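Local coordinates for protein positive phenol-degradative gene regulator (Ralstonia sp. E2, PDB 5FRY) that senses phenolic compounds through this N-terminal domain and, as the full-length regulator, probably activates transcription of phenol-degradation genes as an ATP-binding, DNA-binding protein, at residues Ile32-Gln37 with Val76-Leu81; Val115-Ala120 with Ser163-Lys168; Ser133-Val138 with Val150-Ile155; Gly167-Tyr172 with Lys190-Trp195. One frame throughout, in Å; residues are numbered along the deposited sequence.

Contact 1 of 4, residues Ile32-Gln37 with Val76-Leu81; sequences IWLGEQ and VRDAEL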
# COMPACT_ATOMS: atom_id res chain seq x y z
N ILE A 32 -2.43 4.98 11.25
CA ILE A 32 -2.88 3.63 11.50
C ILE A 32 -1.68 2.80 11.93
O ILE A 32 -0.63 2.89 11.30
CB ILE A 32 -3.51 2.97 10.26
CG1 ILE A 32 -4.65 3.83 9.69
CG2 ILE A 32 -4.00 1.57 10.58
CD1 ILE A 32 -5.24 3.24 8.45
N TRP A 33 -1.82 2.01 12.99
CA TRP A 33 -0.70 1.22 13.50
C TRP A 33 -1.12 -0.21 13.69
O TRP A 33 -2.23 -0.50 14.12
CB TRP A 33 -0.18 1.80 14.82
CG TRP A 33 0.57 3.08 14.64
CD1 TRP A 33 0.04 4.31 14.41
CD2 TRP A 33 1.98 3.24 14.65
NE1 TRP A 33 1.04 5.24 14.29
CE2 TRP A 33 2.25 4.61 14.44
CE3 TRP A 33 3.06 2.37 14.83
CZ2 TRP A 33 3.55 5.12 14.38
CZ3 TRP A 33 4.34 2.87 14.77
CH2 TRP A 33 4.58 4.24 14.56
N LEU A 34 -0.23 -1.12 13.32
CA LEU A 34 -0.45 -2.55 13.53
C LEU A 34 0.69 -3.03 14.38
O LEU A 34 1.82 -3.09 13.92
CB LEU A 34 -0.51 -3.30 12.20
CG LEU A 34 -0.59 -4.82 12.24
CD1 LEU A 34 -1.81 -5.28 12.99
CD2 LEU A 34 -0.61 -5.37 10.82
N GLY A 35 0.41 -3.33 15.64
CA GLY A 35 1.48 -3.53 16.61
C GLY A 35 2.27 -2.24 16.63
O GLY A 35 1.70 -1.18 16.79
N GLU A 36 3.58 -2.31 16.39
CA GLU A 36 4.37 -1.08 16.40
C GLU A 36 4.91 -0.73 15.01
O GLU A 36 6.03 -0.24 14.87
CB GLU A 36 5.50 -1.21 17.41
CG GLU A 36 5.13 -2.09 18.59
CD GLU A 36 4.33 -1.40 19.71
OE1 GLU A 36 4.02 -0.19 19.65
OE2 GLU A 36 4.01 -2.11 20.69
N GLN A 37 4.10 -1.02 13.99
CA GLN A 37 4.40 -0.63 12.62
C GLN A 37 3.27 0.25 12.12
O GLN A 37 2.09 -0.09 12.24
CB GLN A 37 4.54 -1.85 11.71
CG GLN A 37 5.77 -2.68 11.95
CD GLN A 37 7.07 -1.89 11.85
OE1 GLN A 37 7.20 -0.97 11.04
NE2 GLN A 37 8.04 -2.23 12.69
N VAL A 76 8.18 -10.12 7.55
CA VAL A 76 9.16 -10.01 8.62
C VAL A 76 8.69 -9.08 9.74
O VAL A 76 8.89 -9.37 10.92
CB VAL A 76 10.54 -9.52 8.11
CG1 VAL A 76 11.48 -9.16 9.32
CG2 VAL A 76 11.19 -10.62 7.24
N ARG A 77 8.09 -7.95 9.40
CA ARG A 77 7.61 -7.06 10.44
C ARG A 77 6.45 -7.68 11.23
O ARG A 77 6.34 -7.45 12.44
CB ARG A 77 7.18 -5.70 9.88
CG ARG A 77 8.31 -4.89 9.28
CD ARG A 77 9.49 -4.75 10.22
NE ARG A 77 10.30 -3.58 9.83
CZ ARG A 77 11.29 -3.08 10.55
NH1 ARG A 77 11.63 -3.62 11.72
NH2 ARG A 77 11.95 -2.02 10.10
N ASP A 78 5.59 -8.44 10.56
CA ASP A 78 4.43 -9.06 11.23
C ASP A 78 4.87 -10.24 12.12
O ASP A 78 4.27 -10.48 13.18
CB ASP A 78 3.39 -9.51 10.18
CG ASP A 78 2.60 -8.34 9.61
OD1 ASP A 78 2.78 -7.20 10.10
OD2 ASP A 78 1.81 -8.55 8.68
N ALA A 79 5.94 -10.94 11.73
CA ALA A 79 6.48 -12.00 12.58
C ALA A 79 7.06 -11.42 13.88
O ALA A 79 7.04 -12.08 14.90
CB ALA A 79 7.55 -12.78 11.86
N GLU A 80 7.54 -10.18 13.83
CA GLU A 80 8.02 -9.52 15.04
C GLU A 80 6.86 -9.24 15.98
O GLU A 80 7.01 -9.34 17.20
CB GLU A 80 8.74 -8.20 14.72
CG GLU A 80 10.03 -8.39 13.94
CD GLU A 80 10.59 -7.08 13.43
OE1 GLU A 80 9.99 -6.01 13.71
OE2 GLU A 80 11.64 -7.11 12.75
N LEU A 81 5.72 -8.88 15.40
CA LEU A 81 4.52 -8.64 16.18
C LEU A 81 4.04 -9.95 16.81
O LEU A 81 3.64 -9.98 17.97
CB LEU A 81 3.43 -7.99 15.32
CG LEU A 81 2.03 -7.87 15.93
CD1 LEU A 81 2.11 -7.15 17.26
CD2 LEU A 81 1.06 -7.15 15.00
O HOH W 1 3.35 -5.08 11.93

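Contact 2 of 4, residues Val115-Ala120 with Ser163-Lys168; sequences VDINIA and SALMGK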
# COMPACT_ATOMS: atom_id res chain seq x y z
N VAL A 115 0.18 -28.32 7.76
CA VAL A 115 1.39 -27.64 8.20
C VAL A 115 2.11 -28.41 9.30
O VAL A 115 1.56 -28.61 10.38
CB VAL A 115 1.09 -26.21 8.71
CG1 VAL A 115 2.38 -25.40 8.80
CG2 VAL A 115 0.11 -25.52 7.80
N ASP A 116 3.34 -28.83 9.01
CA ASP A 116 4.21 -29.45 10.00
C ASP A 116 5.30 -28.46 10.35
O ASP A 116 6.04 -28.01 9.48
CB ASP A 116 4.84 -30.74 9.47
CG ASP A 116 3.90 -31.93 9.52
OD1 ASP A 116 2.99 -31.95 10.38
OD2 ASP A 116 4.09 -32.85 8.69
N ILE A 117 5.39 -28.09 11.62
CA ILE A 117 6.36 -27.09 12.03
C ILE A 117 6.92 -27.39 13.42
O ILE A 117 6.18 -27.65 14.36
CB ILE A 117 5.74 -25.66 11.99
CG1 ILE A 117 6.82 -24.59 12.20
CG2 ILE A 117 4.60 -25.52 12.99
CD1 ILE A 117 6.29 -23.22 12.58
N ASN A 118 8.25 -27.44 13.51
CA ASN A 118 8.96 -27.38 14.78
C ASN A 118 10.12 -26.40 14.67
O ASN A 118 11.06 -26.62 13.90
CB ASN A 118 9.49 -28.75 15.22
CG ASN A 118 9.97 -28.74 16.67
OD1 ASN A 118 11.04 -28.21 16.98
ND2 ASN A 118 9.17 -29.31 17.57
N ILE A 119 10.03 -25.31 15.43
CA ILE A 119 10.96 -24.20 15.29
C ILE A 119 12.32 -24.58 15.85
O ILE A 119 13.35 -24.42 15.19
CB ILE A 119 10.42 -22.93 15.99
CG1 ILE A 119 9.18 -22.42 15.23
CG2 ILE A 119 11.50 -21.87 16.11
CD1 ILE A 119 8.45 -21.29 15.92
N ALA A 120 12.30 -25.11 17.07
CA ALA A 120 13.50 -25.63 17.70
C ALA A 120 14.28 -26.59 16.79
O ALA A 120 15.52 -26.58 16.79
CB ALA A 120 13.15 -26.32 19.01
N SER A 163 10.16 -17.38 7.53
CA SER A 163 11.60 -17.34 7.74
C SER A 163 11.98 -16.64 9.04
O SER A 163 12.84 -17.13 9.76
CB SER A 163 12.30 -16.66 6.57
OG SER A 163 12.23 -17.48 5.42
N ALA A 164 11.33 -15.52 9.36
CA ALA A 164 11.71 -14.79 10.58
C ALA A 164 11.30 -15.57 11.82
O ALA A 164 12.02 -15.63 12.83
CB ALA A 164 11.08 -13.41 10.56
N LEU A 165 10.16 -16.23 11.71
CA LEU A 165 9.62 -17.07 12.76
C LEU A 165 10.55 -18.27 13.00
O LEU A 165 10.78 -18.64 14.14
CB LEU A 165 8.20 -17.53 12.39
CG LEU A 165 7.59 -18.60 13.29
CD1 LEU A 165 7.32 -18.07 14.69
CD2 LEU A 165 6.29 -19.14 12.67
N MET A 166 11.10 -18.84 11.92
CA MET A 166 11.99 -20.02 12.03
C MET A 166 13.47 -19.69 12.29
O MET A 166 14.22 -20.55 12.76
CB MET A 166 11.92 -20.85 10.75
CG MET A 166 10.57 -21.49 10.43
SD MET A 166 10.13 -22.90 11.47
CE MET A 166 11.62 -23.91 11.34
N GLY A 167 13.90 -18.49 11.99
CA GLY A 167 15.30 -18.17 12.05
C GLY A 167 16.04 -18.98 11.03
O GLY A 167 17.16 -19.29 11.18
N LYS A 168 15.36 -19.25 9.94
CA LYS A 168 15.82 -20.13 8.91
C LYS A 168 15.13 -19.74 7.60
O LYS A 168 14.00 -19.37 7.60
CB LYS A 168 15.41 -21.52 9.37
CG LYS A 168 15.98 -22.72 8.72
CD LYS A 168 16.92 -23.38 9.66
CE LYS A 168 17.10 -24.84 9.42
NZ LYS A 168 17.66 -25.44 10.65

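Contact 3 of 4, residues Ser133-Val138 with Val150-Ile155; sequences SFEGDV and VCWMQI. With ZN (zinc ion), chain C.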
# COMPACT_ATOMS: atom_id res chain seq x y z
N SER A 133 -7.23 -13.69 -3.56
CA SER A 133 -5.96 -13.01 -3.47
C SER A 133 -6.10 -11.70 -4.24
O SER A 133 -6.61 -11.68 -5.36
CB SER A 133 -4.82 -13.86 -4.03
OG SER A 133 -4.73 -13.74 -5.43
N PHE A 134 -5.69 -10.59 -3.63
CA PHE A 134 -5.88 -9.30 -4.28
C PHE A 134 -4.92 -9.17 -5.44
O PHE A 134 -5.21 -8.56 -6.46
CB PHE A 134 -5.65 -8.16 -3.30
CG PHE A 134 -4.24 -7.66 -3.30
CD1 PHE A 134 -3.27 -8.31 -2.56
CD2 PHE A 134 -3.88 -6.57 -4.07
CE1 PHE A 134 -1.96 -7.87 -2.57
CE2 PHE A 134 -2.56 -6.12 -4.09
CZ PHE A 134 -1.61 -6.77 -3.35
N GLU A 135 -3.74 -9.76 -5.30
CA GLU A 135 -2.65 -9.49 -6.22
C GLU A 135 -2.92 -10.16 -7.57
O GLU A 135 -2.66 -9.58 -8.64
CB GLU A 135 -1.33 -9.96 -5.62
CG GLU A 135 -0.13 -9.41 -6.34
CD GLU A 135 1.14 -9.75 -5.60
OE1 GLU A 135 1.04 -10.52 -4.64
OE2 GLU A 135 2.21 -9.26 -6.02
N GLY A 136 -3.49 -11.37 -7.51
CA GLY A 136 -3.85 -12.10 -8.72
C GLY A 136 -5.00 -11.40 -9.42
O GLY A 136 -5.01 -11.27 -10.64
N ASP A 137 -5.96 -10.93 -8.63
CA ASP A 137 -7.05 -10.08 -9.11
C ASP A 137 -6.56 -8.85 -9.87
O ASP A 137 -7.06 -8.54 -10.94
CB ASP A 137 -7.93 -9.62 -7.95
CG ASP A 137 -8.99 -10.64 -7.58
OD1 ASP A 137 -8.80 -11.83 -7.88
OD2 ASP A 137 -10.01 -10.24 -6.98
N VAL A 138 -5.58 -8.13 -9.29
CA VAL A 138 -5.12 -6.88 -9.89
C VAL A 138 -4.29 -7.13 -11.13
O VAL A 138 -4.42 -6.42 -12.13
CB VAL A 138 -4.28 -6.03 -8.91
CG1 VAL A 138 -3.93 -4.69 -9.57
CG2 VAL A 138 -5.04 -5.79 -7.62
N VAL A 150 1.55 -15.14 -10.24
CA VAL A 150 1.68 -13.69 -10.20
C VAL A 150 1.52 -13.07 -8.80
O VAL A 150 1.73 -11.87 -8.64
CB VAL A 150 0.62 -13.01 -11.13
CG1 VAL A 150 0.85 -13.41 -12.58
CG2 VAL A 150 -0.78 -13.39 -10.70
N CYS A 151 1.14 -13.85 -7.79
CA CYS A 151 0.99 -13.26 -6.44
C CYS A 151 2.33 -13.07 -5.71
O CYS A 151 2.56 -13.62 -4.64
CB CYS A 151 0.01 -14.10 -5.62
SG CYS A 151 -1.62 -14.17 -6.40
N TRP A 152 3.18 -12.23 -6.30
CA TRP A 152 4.55 -11.98 -5.88
C TRP A 152 4.75 -11.43 -4.46
O TRP A 152 5.55 -12.00 -3.69
CB TRP A 152 5.20 -11.00 -6.87
CG TRP A 152 5.09 -11.45 -8.31
CD1 TRP A 152 4.97 -12.74 -8.76
CD2 TRP A 152 5.05 -10.61 -9.47
NE1 TRP A 152 4.88 -12.75 -10.13
CE2 TRP A 152 4.92 -11.45 -10.59
CE3 TRP A 152 5.12 -9.23 -9.67
CZ2 TRP A 152 4.86 -10.96 -11.89
CZ3 TRP A 152 5.06 -8.74 -10.97
CH2 TRP A 152 4.94 -9.60 -12.06
N MET A 153 4.08 -10.33 -4.12
CA MET A 153 4.13 -9.75 -2.78
C MET A 153 3.50 -10.67 -1.77
O MET A 153 3.94 -10.69 -0.61
CB MET A 153 3.42 -8.39 -2.73
CG MET A 153 3.73 -7.52 -1.52
SD MET A 153 2.66 -6.04 -1.56
CE MET A 153 2.33 -5.95 -3.29
N GLN A 154 2.46 -11.41 -2.17
CA GLN A 154 1.84 -12.35 -1.24
C GLN A 154 2.81 -13.45 -0.89
O GLN A 154 2.89 -13.86 0.26
CB GLN A 154 0.57 -12.95 -1.82
CG GLN A 154 -0.58 -11.94 -1.81
CD GLN A 154 -1.78 -12.42 -2.55
OE1 GLN A 154 -2.61 -11.62 -2.98
NE2 GLN A 154 -1.91 -13.75 -2.69
N ILE A 155 3.53 -13.93 -1.90
CA ILE A 155 4.57 -14.97 -1.68
C ILE A 155 5.74 -14.47 -0.85
O ILE A 155 6.18 -15.14 0.09
CB ILE A 155 5.12 -15.50 -3.03
CG1 ILE A 155 4.11 -16.45 -3.67
CG2 ILE A 155 6.47 -16.16 -2.82
CD1 ILE A 155 3.88 -17.71 -2.86
ZN ZN C . -1.81 -16.30 -6.93

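Contact 4 of 4, residues Gly167-Tyr172 with Lys190-Trp195; sequences GKTILY and KPLEQW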
# COMPACT_ATOMS: atom_id res chain seq x y z
N GLY A 167 13.90 -18.49 11.99
CA GLY A 167 15.30 -18.17 12.05
C GLY A 167 16.04 -18.98 11.03
O GLY A 167 17.16 -19.29 11.18
N LYS A 168 15.36 -19.25 9.94
CA LYS A 168 15.82 -20.13 8.91
C LYS A 168 15.13 -19.74 7.60
O LYS A 168 14.00 -19.37 7.60
CB LYS A 168 15.41 -21.52 9.37
CG LYS A 168 15.98 -22.72 8.72
CD LYS A 168 16.92 -23.38 9.66
CE LYS A 168 17.10 -24.84 9.42
NZ LYS A 168 17.66 -25.44 10.65
N THR A 169 15.83 -19.77 6.48
CA THR A 169 15.25 -19.34 5.20
C THR A 169 14.24 -20.35 4.73
O THR A 169 14.62 -21.43 4.39
CB THR A 169 16.35 -19.15 4.16
OG1 THR A 169 17.05 -17.99 4.49
CG2 THR A 169 15.81 -19.00 2.78
N ILE A 170 12.95 -20.00 4.71
CA ILE A 170 11.91 -20.92 4.27
C ILE A 170 11.23 -20.28 3.07
O ILE A 170 10.52 -19.30 3.25
CB ILE A 170 10.87 -21.19 5.38
CG1 ILE A 170 11.52 -21.74 6.66
CG2 ILE A 170 9.83 -22.19 4.89
CD1 ILE A 170 11.83 -23.22 6.61
N LEU A 171 11.45 -20.82 1.87
CA LEU A 171 10.86 -20.26 0.65
C LEU A 171 9.50 -20.85 0.32
O LEU A 171 9.22 -22.01 0.62
CB LEU A 171 11.81 -20.46 -0.54
CG LEU A 171 13.27 -20.02 -0.35
CD1 LEU A 171 14.12 -20.53 -1.50
CD2 LEU A 171 13.39 -18.52 -0.26
N TYR A 172 8.65 -20.04 -0.32
CA TYR A 172 7.36 -20.49 -0.81
C TYR A 172 7.26 -20.39 -2.32
O TYR A 172 7.86 -19.51 -2.95
CB TYR A 172 6.22 -19.68 -0.20
CG TYR A 172 5.93 -19.97 1.25
CD1 TYR A 172 6.77 -19.49 2.25
CD2 TYR A 172 4.81 -20.68 1.62
CE1 TYR A 172 6.50 -19.73 3.58
CE2 TYR A 172 4.53 -20.92 2.94
CZ TYR A 172 5.38 -20.44 3.92
OH TYR A 172 5.09 -20.69 5.24
N LYS A 190 8.74 -24.62 2.31
CA LYS A 190 9.65 -25.57 2.94
C LYS A 190 11.05 -24.98 3.09
O LYS A 190 11.28 -23.83 2.71
CB LYS A 190 9.71 -26.87 2.12
CG LYS A 190 9.88 -26.66 0.63
CD LYS A 190 10.29 -27.94 -0.07
CE LYS A 190 9.73 -28.01 -1.48
NZ LYS A 190 10.16 -29.24 -2.19
N PRO A 191 11.98 -25.76 3.63
CA PRO A 191 13.37 -25.30 3.77
C PRO A 191 13.92 -24.78 2.44
O PRO A 191 13.45 -25.20 1.39
CB PRO A 191 14.11 -26.57 4.19
CG PRO A 191 13.08 -27.39 4.89
CD PRO A 191 11.79 -27.12 4.18
N LEU A 192 14.89 -23.87 2.50
CA LEU A 192 15.47 -23.31 1.28
C LEU A 192 16.06 -24.40 0.39
O LEU A 192 15.59 -24.62 -0.72
CB LEU A 192 16.54 -22.27 1.63
CG LEU A 192 17.56 -21.96 0.53
CD1 LEU A 192 16.89 -21.28 -0.65
CD2 LEU A 192 18.69 -21.11 1.08
N GLU A 193 17.13 -25.05 0.86
CA GLU A 193 17.86 -26.07 0.08
C GLU A 193 17.02 -27.28 -0.32
O GLU A 193 17.38 -27.99 -1.23
CB GLU A 193 19.18 -26.47 0.76
CG GLU A 193 19.65 -27.91 0.63
CD GLU A 193 20.95 -28.22 1.39
OE1 GLU A 193 21.55 -27.33 1.98
OE2 GLU A 193 21.43 -29.38 1.39
N GLN A 194 15.89 -27.47 0.33
CA GLN A 194 14.95 -28.52 -0.06
C GLN A 194 14.20 -28.20 -1.33
O GLN A 194 13.22 -28.83 -1.62
CB GLN A 194 13.92 -28.67 0.99
CG GLN A 194 14.13 -29.74 2.00
CD GLN A 194 12.89 -29.90 2.83
OE1 GLN A 194 11.82 -29.71 2.34
NE2 GLN A 194 13.04 -30.22 4.07
N TRP A 195 14.63 -27.16 -2.04
CA TRP A 195 14.14 -26.80 -3.37
C TRP A 195 15.21 -26.98 -4.43
O TRP A 195 16.38 -26.63 -4.21
CB TRP A 195 13.63 -25.35 -3.37
CG TRP A 195 12.43 -25.14 -2.50
CD1 TRP A 195 12.42 -24.85 -1.17
CD2 TRP A 195 11.06 -25.19 -2.91
NE1 TRP A 195 11.13 -24.72 -0.72
CE2 TRP A 195 10.27 -24.92 -1.77
CE3 TRP A 195 10.42 -25.43 -4.13
CZ2 TRP A 195 8.88 -24.89 -1.82
CZ3 TRP A 195 9.03 -25.40 -4.17
CH2 TRP A 195 8.28 -25.13 -3.02

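Contact 1 of 4, residues Ile32-Gln37 with Val76-Leu81
Gln-37 lies across the side chain of Arg-77 at about a right angle, with its amide carried over one face of the guanidinium. The Gln-37 chain bends at chi2 (-56°), which sets CD beside the arginine chain. Gln-37 NE2 sits 3.6 Å above the Arg-77 guanidinium plane, offset toward the rim, and the amide and guanidinium planes are only 21° apart. Further in, Gln-37 CG rests 3.9 Å from Arg-77 CB, so aliphatic carbons carry part of this contact. Arg-77 NH1 meanwhile makes a salt bridge at 3.5 Å to Glu-80 OE1, one helical turn on.

The 32-37 segment forms a beta hairpin with a two-residue turn, Gly-35 and Glu-36: Leu-34 and Gln-37 exchange backbone hydrogen bonds around it, and the turn leads from strand 31-34 into strand 37-43. Helix 60-84 packs against its tip. Leu-81 reaches the turn with both methyls, CD1 lying 3.7 Å from Gly-35 CA and CD2 4.0 Å from Leu-34 CG, the two leucines crossing at about a right angle.

Leu-34 CD2 also touches the carboxylate of Asp-78 at OD1, while a water donates to both Leu-34 O (3.2 Å) and Asp-78 OD1 (2.9 Å). The strongest polar partner of Asp-78 is His-43 of the second subunit, at OD1; Tyr-157, a residue of the phenol pocket, bonds OD2.

Contact 2 of 4, residues Val115-Ala120 with Ser163-Lys168
Met-166 sets its sulfur against Ile-117 and Ile-119. Its chain bends at chi2 (-74°) and again at chi3 (-51°), the first placing SD and the second CE. Met-166 SD lies 3.8 Å from Ile-117 CG1 and 3.9 Å from Ile-119 CG1, touching both isoleucines. Ile-117 and Met-166 run past each other in opposite directions.

Purely aliphatic contacts belong to Leu-165. Its CD1 meets Ile-119 CD1 at 3.6 Å, and its CD2 reaches Ile-117 CD1 at 4.1 Å; both isoleucines cross the leucine at about a right angle. This is where the last turn of helix 152-166 packs against the end of strand 109-118, an outermost strand of the four-stranded antiparallel sheet, and Gly-167 takes the chain out of the helix with positive phi. Helix 91-95 covers the same patch: Leu-95 touches both Ile-117 and Leu-165, and Asp-91 accepts a hydrogen bond from Ile-119 N.

A few contacts reach the backbone. Met-166 CE stands 3.8 Å from Asn-118 O and 4.0 Å from Ile-119 CA, so the methyl group rests on the chain just as it leaves the strand. In the other direction, Ile-119 CG2 comes to 3.9 Å from Leu-165 O.

Contact 3 of 4, residues Ser133-Val138 with Val150-Ile155
Glu-135 holds CG anti to its backbone N (chi1 -166°) and CD anti again (chi2 172°), and this extended chain carries its carboxylate to the first turn of helix 152-166. There each oxygen accepts a backbone N-H on its syn lone pair: Met-153 N gives a nearly straight bond to Glu-135 OE2 (2.9 Å, 170°), and Gln-154 N bonds Glu-135 OE1 at 3.0 Å. The positive end of the helix probably stabilises the negative charge, as does Arg-51, which forms a salt bridge with OE2.

Gln-154 reciprocates through its side-chain amide. The chain, also extended beyond CG, brings Gln-154 OE1 to Glu-135 N at 3.2 Å, with the donor tilted from the carbonyl plane. Each of the two side chains thus grips the other's main-chain N-H, two buried polar groups satisfying one another. Beside this pair, Phe-134 CZ meets Met-153 CE 4.0 Å away, the methyl arriving at the ring edge.

Ser-133 is the N-cap of helix 134-143, its OG accepting a weak bond from Gly-136 N. Ser-133 OG also lies 3.3 Å from Cys-151 SG. Cys-151, at the N-cap position of helix 152-166 and the centre of an inverse gamma turn, binds the zinc ion through SG at 2.2 Å. Glu-174, Cys-177 and Cys-185 complete the four-residue zinc site, which ties the start of helix 152-166 to the hairpin of strands 170-176 and 185-191 in the V4R domain.

Contact 4 of 4, residues Gly167-Tyr172 with Lys190-Trp195
Leu-171 and Lys-190 form an antiparallel hydrogen-bonded pair whose two bonds are oddly unequal. Lys-190 N gives Leu-171 O a sound bond of 3.1 Å (156°), arriving nearly along the C=O axis, whereas the return bond from Leu-171 N to Lys-190 O, of similar length, is bent to 120° and weak. Leu-192 N to Thr-169 O is equally bent and weak.

Between these bonds Ile-170 pairs with Pro-191 in a non-hydrogen-bonded pair, their side chains diverging, a position where proline gives up no cross-strand N-H. Ile-170 CD1 comes to 3.8 Å from Pro-191 CA, and Ile-170 CA makes a C-H...O contact of 3.4 Å with Lys-190 O. Thr-169 and Leu-192 lie side by side, pointing the same way, CG2 of the threonine 3.5 Å from CB of the leucine.

After Pro-191 the chain makes a type I turn from Leu-192 to Trp-195, and Lys-190 NZ donates to Gln-194 O at 3.1 Å. The fine placement of the Trp-195 ring against Lys-190, and of the Leu-171 and Leu-192 methyls, is doubtful in the model.

This is the open end of the hairpin of strands 170-176 and 185-191, the former outermost in the four-stranded sheet. Helix 152-166 packs beside it, touching Ile-170 through Thr-162, Leu-171 through Thr-159 and the pocket residue Tyr-172 through Ala-158.

Along the chain contact 1 closes before the others begin, contact 3 falls within the span bridged by contact 2, and contact 4 starts where contact 2 ends, sharing Gly-167 and Lys-168. Helix 152-166 ties the set together: contact 3 uses its first turn and contact 2 its last, their centres about 24 Å apart on opposite sides of the chain's centre. Contacts 2 and 4, centres about 10 Å apart, reach the same four-stranded sheet, and Ser-163 OG bonds Ile-170 N between them. Contact 1 touches contact 2 through Ala-79 and Ala-164. Contacts 1 and 3 do not touch, yet both reach the second subunit; contact 3 holds a zinc ligand and contact 4 a phenol-pocket residue.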